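Local coordinates for cytidine deaminase (Mycobacterium tuberculosis, PDB 4WIG), which catalyses the zinc-dependent hydrolytic deamination of cytidine and 2'-deoxycytidine to uridine and 2'-deoxyuridine, recycling pyrimidine nucleosides as a homotetramer, at residues Ala20-Pro23 / Phe27-Gly30; Gly101-Ile106 / Pro112-Asp117. The protein carries 1 engineered substitution. All blocks are in the same frame, centred on the assembly; numbering follows the deposited sequence.

Interaction 1: Ala20-Pro23 / Phe27-Gly30; sequences AYVP and FAVG
V22 puts its CG1 anti to its own carbonyl carbon (chi1 -72°), and this turn of the isopropyl group aims the methyl at the peptide of F27, where V22 CG1 stops 3.3 Å from F27 O. The contact closes the loop that leads from helix 6-17 into strand 29-35 of the cytidine deaminase sheet. No hydrogen bond joins the two segments; they meet through small apolar groups. The methyl of A20 points at the other segment and meets that of A28, with A20 CB 3.5 Å from A28 CB. Alanine suits both places, since a single methyl each is enough to fill so narrow a gap, A20 CA lying 5.3 Å from A28 CA. The branched V22 spreads over more of the opposite backbone: V22 CG2 leans toward the methyl of A28, 4.3 Å from A28 CB, while CG1 takes the F27 side. N45, probably a substrate-binding residue, serves two backbone groups of 27-30, accepting from V29 N through OD1 and donating to F27 O through ND2. A20 and V22 also pack on N45, and V22 touches D47, an engineered residue at a probable substrate-binding position. Y21 turns the other way, toward a second subunit, where its hydroxyl bonds to E98 of that chain. The methyl carbon A20 CB also comes within 4.1 Å of V29 N.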
loop_
_atom_site.group_PDB
_atom_site.type_symbol
_atom_site.label_atom_id
_atom_site.label_comp_id
_atom_site.label_asym_id
_atom_site.label_seq_id
_atom_site.Cartn_x
_atom_site.Cartn_y
_atom_site.Cartn_z
ATOM N N ALA A 20 -3.952 7.907 -17.650
ATOM C CA ALA A 20 -3.360 6.783 -16.916
ATOM C C ALA A 20 -1.911 6.538 -17.271
ATOM O O ALA A 20 -1.552 6.500 -18.451
ATOM C CB ALA A 20 -4.144 5.493 -17.154
ATOM N N TYR A 21 -1.100 6.318 -16.239
ATOM C CA TYR A 21 0.294 5.939 -16.409
ATOM C C TYR A 21 0.378 4.428 -16.230
ATOM O O TYR A 21 0.466 3.945 -15.100
ATOM C CB TYR A 21 1.162 6.673 -15.385
ATOM C CG TYR A 21 2.633 6.335 -15.486
ATOM C CD1 TYR A 21 3.449 7.006 -16.375
ATOM C CD2 TYR A 21 3.199 5.331 -14.707
ATOM C CE1 TYR A 21 4.791 6.700 -16.490
ATOM C CE2 TYR A 21 4.545 5.018 -14.813
ATOM C CZ TYR A 21 5.331 5.709 -15.709
ATOM O OH TYR A 21 6.664 5.402 -15.821
ATOM N N VAL A 22 0.356 3.690 -17.343
ATOM C CA VAL A 22 0.256 2.231 -17.308
ATOM C C VAL A 22 1.248 1.484 -18.212
ATOM O O VAL A 22 0.884 0.537 -18.913
ATOM C CB VAL A 22 -1.190 1.757 -17.578
ATOM C CG1 VAL A 22 -2.062 2.083 -16.371
ATOM C CG2 VAL A 22 -1.756 2.385 -18.855
ATOM N N PRO A 23 2.528 1.881 -18.167
ATOM C CA PRO A 23 3.506 1.172 -18.995
ATOM C C PRO A 23 3.614 -0.332 -18.704
ATOM O O PRO A 23 3.878 -1.113 -19.636
ATOM C CB PRO A 23 4.829 1.892 -18.677
ATOM C CG PRO A 23 4.616 2.504 -17.335
ATOM C CD PRO A 23 3.168 2.899 -17.313
ATOM N N PHE A 27 -3.255 -1.374 -18.264
ATOM C CA PHE A 27 -4.665 -1.387 -17.910
ATOM C C PHE A 27 -5.035 -0.011 -17.387
ATOM O O PHE A 27 -4.858 0.265 -16.204
ATOM C CB PHE A 27 -4.962 -2.465 -16.862
ATOM C CG PHE A 27 -6.431 -2.635 -16.576
ATOM C CD1 PHE A 27 -7.302 -3.012 -17.582
ATOM C CD2 PHE A 27 -6.947 -2.417 -15.311
ATOM C CE1 PHE A 27 -8.656 -3.168 -17.330
ATOM C CE2 PHE A 27 -8.306 -2.572 -15.052
ATOM C CZ PHE A 27 -9.156 -2.950 -16.065
ATOM N N ALA A 28 -5.521 0.857 -18.271
ATOM C CA ALA A 28 -5.850 2.235 -17.885
ATOM C C ALA A 28 -7.157 2.257 -17.122
ATOM O O ALA A 28 -8.095 1.573 -17.483
ATOM C CB ALA A 28 -5.950 3.143 -19.093
ATOM N N VAL A 29 -7.188 3.024 -16.041
ATOM C CA VAL A 29 -8.414 3.196 -15.274
ATOM C C VAL A 29 -8.587 4.669 -14.992
ATOM O O VAL A 29 -7.627 5.338 -14.688
ATOM C CB VAL A 29 -8.383 2.418 -13.957
ATOM C CG1 VAL A 29 -9.658 2.674 -13.163
ATOM C CG2 VAL A 29 -8.214 0.930 -14.230
ATOM N N GLY A 30 -9.820 5.166 -15.106
ATOM C CA GLY A 30 -10.124 6.537 -14.729
ATOM C C GLY A 30 -11.308 6.559 -13.791
ATOM O O GLY A 30 -12.152 5.662 -13.842
#

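Interaction 2: Gly101-Ile106 / Pro112-Asp117; sequences GSELLI and PRRLGD
E103 and R114 run alongside each other in the same direction, their carboxylate and guanidinium planes 24° apart, at the end of the antiparallel beta hairpin where strand 113-114 gives way to helix 115-118. The arginine grips side-on: R114 NE meets E103 OE2 at 2.7 Å and R114 NH1 meets E103 OE1 at 2.8 Å, both on syn sides; the oxygens lie in the guanidinium plane, but the nitrogens are tilted out of the carboxylate plane. A bend at chi3 (54°) folds R114 back for this. S102 OG also donates to E103 OE1, from the same face of the carboxylate as NH1, and D117 takes R114 NH2 in a weak bond, so two acids steady the long, flexible arginine. Along the strands, I106 and R113 form a hydrogen-bonded pair, I106 N to R113 O and R113 N to I106 O. The side chains of L104 and L115 pass at a slant, L104 CD2 3.8 Å from L115 CD2, and both pack on L96 of helix 90-100, a buried place suited to leucine. L115 N donates to L104 O, almost in line with the carbonyl. At G116 the lack of a side chain lets the backbone come close to S102, and G116 N donates at 2.9 Å to a lone pair of S102 O.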
loop_
_atom_site.group_PDB
_atom_site.type_symbol
_atom_site.label_atom_id
_atom_site.label_comp_id
_atom_site.label_asym_id
_atom_site.label_seq_id
_atom_site.Cartn_x
_atom_site.Cartn_y
_atom_site.Cartn_z
ATOM N N GLY A 101 -18.831 7.540 2.904
ATOM C CA GLY A 101 -19.667 6.696 3.740
ATOM C C GLY A 101 -20.488 5.673 2.977
ATOM O O GLY A 101 -20.312 5.467 1.769
ATOM N N SER A 102 -21.410 5.037 3.696
ATOM C CA SER A 102 -22.203 3.938 3.153
ATOM C C SER A 102 -23.142 4.349 2.014
ATOM O O SER A 102 -23.487 3.519 1.174
ATOM C CB SER A 102 -23.015 3.292 4.275
ATOM O OG SER A 102 -23.824 4.262 4.914
ATOM N N GLU A 103 -23.566 5.612 1.995
ATOM C CA GLU A 103 -24.511 6.077 0.986
ATOM C C GLU A 103 -23.868 6.613 -0.289
ATOM O O GLU A 103 -24.576 6.990 -1.213
ATOM C CB GLU A 103 -25.455 7.124 1.584
ATOM C CG GLU A 103 -26.123 6.655 2.870
ATOM C CD GLU A 103 -26.711 5.258 2.749
ATOM O OE1 GLU A 103 -26.437 4.412 3.633
ATOM O OE2 GLU A 103 -27.425 4.981 1.755
ATOM N N LEU A 104 -22.539 6.646 -0.341
ATOM C CA LEU A 104 -21.836 7.013 -1.574
ATOM C C LEU A 104 -22.261 6.055 -2.682
ATOM O O LEU A 104 -22.169 4.856 -2.512
ATOM C CB LEU A 104 -20.323 6.939 -1.355
ATOM C CG LEU A 104 -19.419 6.992 -2.581
ATOM C CD1 LEU A 104 -19.677 8.228 -3.421
ATOM C CD2 LEU A 104 -17.964 6.938 -2.147
ATOM N N LEU A 105 -22.741 6.586 -3.804
ATOM C CA LEU A 105 -23.177 5.747 -4.913
ATOM C C LEU A 105 -22.025 5.467 -5.870
ATOM O O LEU A 105 -21.259 6.380 -6.232
ATOM C CB LEU A 105 -24.347 6.381 -5.670
ATOM C CG LEU A 105 -25.631 6.559 -4.861
ATOM C CD1 LEU A 105 -26.659 7.330 -5.674
ATOM C CD2 LEU A 105 -26.192 5.212 -4.433
ATOM N N ILE A 106 -21.927 4.201 -6.272
ATOM C CA ILE A 106 -20.891 3.717 -7.155
ATOM C C ILE A 106 -21.519 3.232 -8.464
ATOM O O ILE A 106 -22.356 2.341 -8.453
ATOM C CB ILE A 106 -20.141 2.536 -6.490
ATOM C CG1 ILE A 106 -19.594 2.937 -5.092
ATOM C CG2 ILE A 106 -19.057 2.008 -7.415
ATOM C CD1 ILE A 106 -18.601 4.068 -5.113
ATOM N N PRO A 112 -26.443 1.717 -10.384
ATOM C CA PRO A 112 -25.465 2.120 -9.371
ATOM C C PRO A 112 -25.816 1.590 -7.976
ATOM O O PRO A 112 -26.997 1.404 -7.656
ATOM C CB PRO A 112 -25.517 3.651 -9.421
ATOM C CG PRO A 112 -25.970 3.963 -10.814
ATOM C CD PRO A 112 -26.951 2.874 -11.144
ATOM N N ARG A 113 -24.783 1.335 -7.175
ATOM C CA ARG A 113 -24.909 0.669 -5.888
ATOM C C ARG A 113 -24.434 1.572 -4.764
ATOM O O ARG A 113 -23.518 2.375 -4.952
ATOM C CB ARG A 113 -24.048 -0.591 -5.875
ATOM C CG ARG A 113 -24.308 -1.555 -7.022
ATOM C CD ARG A 113 -25.226 -2.684 -6.622
ATOM N NE ARG A 113 -24.882 -3.926 -7.310
ATOM C CZ ARG A 113 -25.342 -4.309 -8.502
ATOM N NH1 ARG A 113 -26.193 -3.550 -9.210
ATOM N NH2 ARG A 113 -24.943 -5.484 -8.993
ATOM N N ARG A 114 -25.046 1.419 -3.593
ATOM C CA ARG A 114 -24.544 2.047 -2.380
ATOM C C ARG A 114 -23.225 1.395 -1.968
ATOM O O ARG A 114 -23.091 0.178 -2.013
ATOM C CB ARG A 114 -25.531 1.868 -1.232
ATOM C CG ARG A 114 -26.862 2.576 -1.396
ATOM C CD ARG A 114 -27.830 2.157 -0.295
ATOM N NE ARG A 114 -27.268 2.345 1.048
ATOM C CZ ARG A 114 -26.816 1.373 1.844
ATOM N NH1 ARG A 114 -26.327 1.681 3.042
ATOM N NH2 ARG A 114 -26.852 0.099 1.478
ATOM N N LEU A 115 -22.263 2.195 -1.538
ATOM C CA LEU A 115 -20.957 1.650 -1.167
ATOM C C LEU A 115 -21.120 0.705 0.030
ATOM O O LEU A 115 -20.382 -0.285 0.166
ATOM C CB LEU A 115 -19.954 2.773 -0.874
ATOM C CG LEU A 115 -18.531 2.356 -0.477
ATOM C CD1 LEU A 115 -17.919 1.407 -1.491
ATOM C CD2 LEU A 115 -17.651 3.580 -0.305
ATOM N N GLY A 116 -22.113 1.002 0.874
ATOM C CA GLY A 116 -22.468 0.146 1.998
ATOM C C GLY A 116 -22.805 -1.268 1.594
ATOM O O GLY A 116 -22.536 -2.202 2.342
ATOM N N ASP A 117 -23.389 -1.430 0.408
ATOM C CA ASP A 117 -23.699 -2.760 -0.115
ATOM C C ASP A 117 -22.475 -3.421 -0.728
ATOM O O ASP A 117 -22.365 -4.647 -0.721
ATOM C CB ASP A 117 -24.841 -2.703 -1.132
ATOM C CG ASP A 117 -26.180 -2.410 -0.484
ATOM O OD1 ASP A 117 -26.470 -2.974 0.595
ATOM O OD2 ASP A 117 -26.947 -1.605 -1.042
#

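Overall arrangement
Interactions 1 and 2 lie on opposite sides of the chain's centre, their centres 24 Å apart and their nearest atoms about 10 Å apart, without touching. Both reach the same mixed sheet: 27-30 does so through strand 29-35, while 105-106 and 113-114 form its last two strands, with strand 73-80 between the two contacts. Neither touches the zinc site of C56, C89 and C92, and interaction 1 comes nearer. The side chain of V29 in interaction 1 is about 8 Å from zinc and about 5 Å from that of E58, the probable proton donor; in interaction 2, the side chain of L115 is about 11 Å from zinc and that of I106 about 7 Å from that of E58.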